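PDB 5DMD: flagellar assembly factor FliW from Geobacillus thermodenitrificans, which probably binds the translational regulator CsrA, keeping it from repressing targets such as flagellin, and also binds flagellin to take part in flagellum assembly. Local coordinates for residues Pro44-Leu48 and Phe58-Glu62; Phe67-Ile72 and Ala107-Pro112. The protein carries 1 engineered substitution. All coordinates share one frame; numbering follows the deposited sequence.

Interaction 1 of 2, residues Pro44-Leu48 and Phe58-Glu62; sequences PFIIL and FVLIE
L48 and F58 form an antiparallel hydrogen-bonded pair, L48 N giving to F58 O at 2.8 Å and F58 N to L48 O at 3.0 Å. I46 and L60 repeat the pattern further along, where L60 N reaches I46 O at 2.7 Å and I46 N reaches L60 O at 3.0 Å. Between these rungs lies the non-hydrogen-bonded pair of I47 and V59. The N-to-C directions of the two short strands make an angle of 139°, well short of 180°, so the pair is strongly twisted. On the face carrying I46, L48, F58 and L60, both methyls of L60 lean against L48 CB, L60 CD1 at 3.7 Å. On the other face, I47 CD1 meets V59 CG2 at 3.9 Å, and I61 CG2 abuts the edge of the F45 ring in its plane, 3.4 Å from F45 CD1. I61 CG1 sits between backbone N and carbonyl carbon (chi1 56°), which carries the longer branch away from F45. P44 CD covers the centre of one face of the same ring. The two segments form most of the hairpin of strands 45-50 and 57-61. I47 bonds through its backbone to L38 in strand 34-39, V59 and I61 to L96 and V94 in strand 90-97.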
ATOM      1  N   PRO A  44      -8.240  -2.848  10.319  1.00 46.24           N
ATOM      2  CA  PRO A  44      -8.187  -1.939   9.167  1.00 54.34           C
ATOM      3  C   PRO A  44      -6.970  -2.201   8.293  1.00 35.65           C
ATOM      4  O   PRO A  44      -6.572  -1.337   7.504  1.00 39.10           O
ATOM      5  CB  PRO A  44      -8.105  -0.547   9.815  1.00 51.17           C
ATOM      6  CG  PRO A  44      -8.351  -0.759  11.286  1.00 51.58           C
ATOM      7  CD  PRO A  44      -7.920  -2.152  11.575  1.00 51.65           C
ATOM      8  N   PHE A  45      -6.378  -3.385   8.415  1.00 27.94           N
ATOM      9  CA  PHE A  45      -5.106  -3.695   7.779  1.00 27.39           C
ATOM     10  C   PHE A  45      -5.296  -4.673   6.627  1.00 26.94           C
ATOM     11  O   PHE A  45      -6.043  -5.652   6.736  1.00 25.66           O
ATOM     12  CB  PHE A  45      -4.123  -4.279   8.792  1.00 26.08           C
ATOM     13  CG  PHE A  45      -3.945  -3.428  10.008  1.00 31.80           C
ATOM     14  CD1 PHE A  45      -3.781  -2.063   9.890  1.00 41.25           C
ATOM     15  CD2 PHE A  45      -3.975  -3.988  11.273  1.00 40.57           C
ATOM     16  CE1 PHE A  45      -3.630  -1.272  11.009  1.00 40.13           C
ATOM     17  CE2 PHE A  45      -3.828  -3.204  12.394  1.00 43.12           C
ATOM     18  CZ  PHE A  45      -3.661  -1.845  12.261  1.00 48.76           C
ATOM     19  N   ILE A  46      -4.597  -4.400   5.533  1.00 20.35           N
ATOM     20  CA  ILE A  46      -4.590  -5.224   4.332  1.00 19.79           C
ATOM     21  C   ILE A  46      -3.134  -5.544   4.028  1.00 22.38           C
ATOM     22  O   ILE A  46      -2.268  -4.671   4.157  1.00 21.58           O
ATOM     23  CB  ILE A  46      -5.218  -4.472   3.134  1.00 23.87           C
ATOM     24  CG1 ILE A  46      -6.609  -3.921   3.467  1.00 30.41           C
ATOM     25  CG2 ILE A  46      -5.263  -5.353   1.881  1.00 25.06           C
ATOM     26  CD1 ILE A  46      -6.614  -2.529   4.067  1.00 35.48           C
ATOM     27  N   ILE A  47      -2.860  -6.787   3.629  1.00 19.69           N
ATOM     28  CA  ILE A  47      -1.509  -7.208   3.258  1.00 15.64           C
ATOM     29  C   ILE A  47      -1.354  -7.103   1.748  1.00 14.69           C
ATOM     30  O   ILE A  47      -2.119  -7.720   0.990  1.00 16.88           O
ATOM     31  CB  ILE A  47      -1.204  -8.639   3.723  1.00 15.74           C
ATOM     32  CG1 ILE A  47      -1.448  -8.772   5.225  1.00 19.41           C
ATOM     33  CG2 ILE A  47       0.246  -8.985   3.384  1.00 15.97           C
ATOM     34  CD1 ILE A  47      -0.640  -7.782   6.049  1.00 19.19           C
ATOM     35  N   LEU A  48      -0.356  -6.340   1.306  1.00 14.79           N
ATOM     36  CA  LEU A  48       0.064  -6.356  -0.093  1.00 13.08           C
ATOM     37  C   LEU A  48       1.032  -7.526  -0.247  1.00 16.62           C
ATOM     38  O   LEU A  48       2.200  -7.428   0.129  1.00 15.23           O
ATOM     39  CB  LEU A  48       0.720  -5.022  -0.448  1.00 14.54           C
ATOM     40  CG  LEU A  48       1.170  -4.871  -1.900  1.00 12.74           C
ATOM     41  CD1 LEU A  48      -0.038  -4.860  -2.836  1.00 16.74           C
ATOM     42  CD2 LEU A  48       2.011  -3.606  -2.050  1.00 19.00           C
ATOM     43  N   PHE A  58       3.609  -6.578   2.625  1.00 15.76           N
ATOM     44  CA  PHE A  58       3.599  -5.300   3.333  1.00 15.31           C
ATOM     45  C   PHE A  58       2.257  -5.042   4.007  1.00 15.66           C
ATOM     46  O   PHE A  58       1.198  -5.411   3.483  1.00 17.05           O
ATOM     47  CB  PHE A  58       3.900  -4.160   2.354  1.00 20.46           C
ATOM     48  CG  PHE A  58       5.183  -4.340   1.593  1.00 19.42           C
ATOM     49  CD1 PHE A  58       5.207  -5.016   0.381  1.00 22.46           C
ATOM     50  CD2 PHE A  58       6.369  -3.816   2.087  1.00 22.76           C
ATOM     51  CE1 PHE A  58       6.399  -5.182  -0.317  1.00 30.70           C
ATOM     52  CE2 PHE A  58       7.566  -3.970   1.391  1.00 23.40           C
ATOM     53  CZ  PHE A  58       7.581  -4.652   0.192  1.00 25.11           C
ATOM     54  N   VAL A  59       2.306  -4.397   5.174  1.00 14.54           N
ATOM     55  CA  VAL A  59       1.097  -4.042   5.912  1.00 14.61           C
ATOM     56  C   VAL A  59       0.607  -2.685   5.433  1.00 16.77           C
ATOM     57  O   VAL A  59       1.336  -1.693   5.529  1.00 17.67           O
ATOM     58  CB  VAL A  59       1.355  -4.017   7.424  1.00 18.55           C
ATOM     59  CG1 VAL A  59       0.076  -3.642   8.146  1.00 18.04           C
ATOM     60  CG2 VAL A  59       1.878  -5.367   7.896  1.00 19.61           C
ATOM     61  N   LEU A  60      -0.634  -2.637   4.951  1.00 16.86           N
ATOM     62  CA  LEU A  60      -1.233  -1.432   4.398  1.00 18.59           C
ATOM     63  C   LEU A  60      -2.413  -0.984   5.246  1.00 21.12           C
ATOM     64  O   LEU A  60      -3.099  -1.798   5.874  1.00 22.43           O
ATOM     65  CB  LEU A  60      -1.753  -1.690   2.985  1.00 18.95           C
ATOM     66  CG  LEU A  60      -0.798  -1.573   1.791  1.00 21.67           C
ATOM     67  CD1 LEU A  60       0.520  -2.279   2.008  1.00 23.20           C
ATOM     68  CD2 LEU A  60      -1.513  -2.137   0.567  1.00 23.69           C
ATOM     69  N   ILE A  61      -2.656   0.325   5.241  1.00 16.95           N
ATOM     70  CA  ILE A  61      -3.914   0.887   5.710  1.00 18.26           C
ATOM     71  C   ILE A  61      -4.462   1.775   4.612  1.00 20.87           C
ATOM     72  O   ILE A  61      -3.719   2.293   3.771  1.00 17.08           O
ATOM     73  CB  ILE A  61      -3.788   1.723   7.004  1.00 21.87           C
ATOM     74  CG1 ILE A  61      -2.765   2.855   6.844  1.00 19.87           C
ATOM     75  CG2 ILE A  61      -3.410   0.848   8.182  1.00 29.80           C
ATOM     76  CD1 ILE A  61      -2.897   3.965   7.902  1.00 19.78           C
ATOM     77  N   GLU A  62      -5.763   1.962   4.629  1.00 20.13           N
ATOM     78  CA  GLU A  62      -6.325   3.067   3.885  1.00 17.69           C
ATOM     79  C   GLU A  62      -5.991   4.349   4.647  1.00 15.92           C
ATOM     80  O   GLU A  62      -6.297   4.454   5.843  1.00 19.82           O
ATOM     81  CB  GLU A  62      -7.831   2.877   3.781  1.00 23.94           C
ATOM     82  CG  GLU A  62      -8.527   3.988   3.055  1.00 40.32           C
ATOM     83  CD  GLU A  62      -8.703   3.649   1.600  1.00 62.75           C
ATOM     84  OE1 GLU A  62      -8.202   4.412   0.749  1.00 59.40           O
ATOM     85  OE2 GLU A  62      -9.290   2.593   1.303  1.00 56.81           O
TER
HETATM   86  O   HOH W   1      -7.405   0.726   6.518  1.00 32.39           O

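Interaction 2 of 2, residues Phe67-Ile72 and Ala107-Pro112; sequences FPTYEI and ANLQAP
Y70 and L109 bring their CA atoms to 8.0 Å, where the segment 67-72, which opens with a type I turn from F67 to Y70 (Y70 N to F67 O), passes an irregular part of the broken strand 106-116, so side chains rather than paired backbones do most of the joining. L109 lies between the two aromatic rings. Its CD1 sits over one face of the F67 ring as a CH-pi contact, 4.1 Å from the centroid and 15° off the normal. Its CD2 touches F67 CD2 at 3.8 Å and also lies over one face of the Y70 ring, offset toward the rim. One leucine fork thus serves both aromatics, while L109 CB rests 3.7 Å from Y70 CE1. A107 CB extends the apolar surface, approaching F67 CE2 at 3.7 Å from an oblique direction. The Y70 ring, with CG anti to the backbone N (chi1 -169°), reaches past L109 and places its hydroxyl against the opposing main chain. There Y70 OH donates to L109 O at 2.7 Å, the donor tilted 24° from the carbonyl plane; L109 O itself lies at the edge of the Y70 ring, in its plane. The P112 ring lies against the same hydroxyl, its CG 3.4 Å from Y70 OH, and the same P112 CG meets I72 CD1 at 3.9 Å. The buried hydroxyl and a buried backbone carbonyl therefore satisfy each other among otherwise apolar contacts. V94 of strand 90-97 touches both Y70 and L109, and the Y132 ring meets that of Y70. This is loop-to-sheet packing in the FliW fold: a tyrosine side-chain-to-backbone bond, flanked by aromatic and aliphatic contacts, fastens the loop between strand 57-61 and helix 76-81 onto the curled antiparallel sheet.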
ATOM      1  N   PHE A  67      -5.326   9.445   8.878  1.00 14.18           N
ATOM      2  CA  PHE A  67      -4.757  10.699   8.391  1.00 14.12           C
ATOM      3  C   PHE A  67      -5.845  11.373   7.576  1.00 18.06           C
ATOM      4  O   PHE A  67      -5.832  11.345   6.334  1.00 16.98           O
ATOM      5  CB  PHE A  67      -3.494  10.438   7.574  1.00 15.18           C
ATOM      6  CG  PHE A  67      -2.424   9.734   8.354  1.00 13.79           C
ATOM      7  CD1 PHE A  67      -1.721  10.411   9.354  1.00 16.10           C
ATOM      8  CD2 PHE A  67      -2.171   8.394   8.144  1.00 14.87           C
ATOM      9  CE1 PHE A  67      -0.739   9.770  10.082  1.00 15.17           C
ATOM     10  CE2 PHE A  67      -1.192   7.744   8.877  1.00 13.59           C
ATOM     11  CZ  PHE A  67      -0.484   8.430   9.847  1.00 14.78           C
ATOM     12  N   PRO A  68      -6.815  11.981   8.254  1.00 14.43           N
ATOM     13  CA  PRO A  68      -8.025  12.441   7.560  1.00 15.69           C
ATOM     14  C   PRO A  68      -7.796  13.546   6.560  1.00 19.40           C
ATOM     15  O   PRO A  68      -8.626  13.692   5.656  1.00 21.34           O
ATOM     16  CB  PRO A  68      -8.938  12.913   8.693  1.00 20.29           C
ATOM     17  CG  PRO A  68      -8.063  13.009   9.905  1.00 16.94           C
ATOM     18  CD  PRO A  68      -6.956  12.034   9.718  1.00 15.37           C
ATOM     19  N   THR A  69      -6.733  14.343   6.686  1.00 16.46           N
ATOM     20  CA  THR A  69      -6.463  15.399   5.719  1.00 19.02           C
ATOM     21  C   THR A  69      -5.477  14.979   4.635  1.00 22.30           C
ATOM     22  O   THR A  69      -5.033  15.837   3.862  1.00 23.91           O
ATOM     23  CB  THR A  69      -5.945  16.661   6.411  1.00 16.80           C
ATOM     24  OG1 THR A  69      -4.730  16.363   7.117  1.00 18.37           O
ATOM     25  CG2 THR A  69      -6.980  17.213   7.369  1.00 17.51           C
ATOM     26  N   TYR A  70      -5.122  13.695   4.562  1.00 18.07           N
ATOM     27  CA  TYR A  70      -4.198  13.229   3.533  1.00 17.99           C
ATOM     28  C   TYR A  70      -4.728  13.597   2.159  1.00 24.85           C
ATOM     29  O   TYR A  70      -5.819  13.174   1.770  1.00 30.55           O
ATOM     30  CB  TYR A  70      -4.039  11.716   3.633  1.00 20.74           C
ATOM     31  CG  TYR A  70      -2.911  11.141   2.792  1.00 17.45           C
ATOM     32  CD1 TYR A  70      -1.619  11.644   2.884  1.00 17.95           C
ATOM     33  CD2 TYR A  70      -3.146  10.086   1.930  1.00 27.07           C
ATOM     34  CE1 TYR A  70      -0.591  11.107   2.118  1.00 17.41           C
ATOM     35  CE2 TYR A  70      -2.130   9.543   1.172  1.00 20.23           C
ATOM     36  CZ  TYR A  70      -0.853  10.051   1.275  1.00 19.43           C
ATOM     37  OH  TYR A  70       0.154   9.496   0.518  1.00 17.89           O
ATOM     38  N   GLU A  71      -3.955  14.392   1.426  1.00 23.20           N
ATOM     39  CA  GLU A  71      -4.367  14.856   0.108  1.00 35.10           C
ATOM     40  C   GLU A  71      -3.147  14.824  -0.796  1.00 28.58           C
ATOM     41  O   GLU A  71      -2.114  15.414  -0.468  1.00 32.20           O
ATOM     42  CB  GLU A  71      -4.944  16.272   0.200  1.00 24.77           C
ATOM     43  CG  GLU A  71      -5.690  16.735  -1.036  1.00 44.11           C
ATOM     44  CD  GLU A  71      -6.139  18.179  -0.924  1.00 49.97           C
ATOM     45  OE1 GLU A  71      -5.796  18.984  -1.816  1.00 60.79           O
ATOM     46  OE2 GLU A  71      -6.834  18.511   0.060  1.00 58.40           O
ATOM     47  N   ILE A  72      -3.258  14.118  -1.918  1.00 24.79           N
ATOM     48  CA  ILE A  72      -2.159  13.983  -2.858  1.00 27.64           C
ATOM     49  C   ILE A  72      -2.632  14.388  -4.245  1.00 28.35           C
ATOM     50  O   ILE A  72      -3.827  14.397  -4.550  1.00 25.97           O
ATOM     51  CB  ILE A  72      -1.550  12.563  -2.874  1.00 24.05           C
ATOM     52  CG1 ILE A  72      -2.526  11.570  -3.507  1.00 24.05           C
ATOM     53  CG2 ILE A  72      -1.168  12.135  -1.469  1.00 24.12           C
ATOM     54  CD1 ILE A  72      -1.971  10.157  -3.633  1.00 25.70           C
ATOM     55  N   ALA A 107       3.420   5.480   9.358  1.00 14.39           N
ATOM     56  CA  ALA A 107       3.088   5.283   7.955  1.00 16.71           C
ATOM     57  C   ALA A 107       3.969   6.163   7.075  1.00 13.72           C
ATOM     58  O   ALA A 107       4.343   7.275   7.457  1.00 16.29           O
ATOM     59  CB  ALA A 107       1.625   5.650   7.695  1.00 15.49           C
ATOM     60  N   ASN A 108       4.295   5.660   5.880  1.00 15.33           N
ATOM     61  CA  ASN A 108       5.022   6.442   4.877  1.00 15.87           C
ATOM     62  C   ASN A 108       3.998   7.141   3.990  1.00 16.22           C
ATOM     63  O   ASN A 108       3.481   6.556   3.036  1.00 16.05           O
ATOM     64  CB  ASN A 108       5.980   5.565   4.069  1.00 14.23           C
ATOM     65  CG  ASN A 108       6.847   6.376   3.111  1.00 17.63           C
ATOM     66  OD1 ASN A 108       6.486   7.483   2.711  1.00 20.29           O
ATOM     67  ND2 ASN A 108       8.013   5.841   2.761  1.00 17.55           N
ATOM     68  N   LEU A 109       3.705   8.407   4.311  1.00 14.48           N
ATOM     69  CA  LEU A 109       2.767   9.195   3.521  1.00 16.20           C
ATOM     70  C   LEU A 109       3.387   9.748   2.240  1.00 15.50           C
ATOM     71  O   LEU A 109       2.646  10.195   1.351  1.00 15.54           O
ATOM     72  CB  LEU A 109       2.191  10.327   4.378  1.00 17.52           C
ATOM     73  CG  LEU A 109       1.483   9.873   5.654  1.00 17.20           C
ATOM     74  CD1 LEU A 109       0.838  11.071   6.332  1.00 15.90           C
ATOM     75  CD2 LEU A 109       0.457   8.787   5.361  1.00 14.46           C
ATOM     76  N   GLN A 110       4.716   9.702   2.105  1.00 15.29           N
ATOM     77  CA  GLN A 110       5.358  10.171   0.883  1.00 16.85           C
ATOM     78  C   GLN A 110       5.180   9.211  -0.285  1.00 21.62           C
ATOM     79  O   GLN A 110       5.271   9.645  -1.438  1.00 18.53           O
ATOM     80  CB  GLN A 110       6.859  10.384   1.118  1.00 23.30           C
ATOM     81  CG  GLN A 110       7.558  11.143  -0.004  1.00 28.76           C
ATOM     82  CD  GLN A 110       9.076  11.039   0.059  1.00 39.96           C
ATOM     83  OE1 GLN A 110       9.645  10.641   1.073  1.00 27.91           O
ATOM     84  NE2 GLN A 110       9.738  11.414  -1.030  1.00 55.41           N
ATOM     85  N   ALA A 111       4.930   7.927  -0.029  1.00 14.05           N
ATOM     86  CA  ALA A 111       4.988   6.900  -1.071  1.00 13.60           C
ATOM     87  C   ALA A 111       3.767   5.993  -1.026  1.00 14.54           C
ATOM     88  O   ALA A 111       3.878   4.793  -0.752  1.00 12.83           O
ATOM     89  CB  ALA A 111       6.284   6.096  -0.976  1.00 13.74           C
ATOM     90  N   PRO A 112       2.591   6.521  -1.356  1.00 13.19           N
ATOM     91  CA  PRO A 112       1.381   5.695  -1.337  1.00 13.63           C
ATOM     92  C   PRO A 112       1.349   4.641  -2.437  1.00 12.60           C
ATOM     93  O   PRO A 112       1.959   4.785  -3.508  1.00 14.44           O
ATOM     94  CB  PRO A 112       0.252   6.719  -1.538  1.00 14.00           C
ATOM     95  CG  PRO A 112       0.886   7.789  -2.344  1.00 14.15           C
ATOM     96  CD  PRO A 112       2.308   7.893  -1.822  1.00 14.61           C
TER

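In the fold
Interactions 1 and 2 follow one another along the chain and reach the same curled antiparallel sheet, with centres about 14 Å apart. Interaction 1 lies nearer the middle of the molecule, its centre about 6 Å from the chain centre against 11 Å, yet is only partly buried, whereas every touching residue of interaction 2 is buried or partly so. The first joins the two arms of one hairpin, close in sequence, through repeated backbone bonds; the second joins residues distant in sequence through apolar side chains and one hydroxyl bond. They meet where I61 CD1 packs against F67 CE2 at 4.3 Å. Strand 90-97 connects them further, since L96 touches I61 of interaction 1 and A107 of interaction 2.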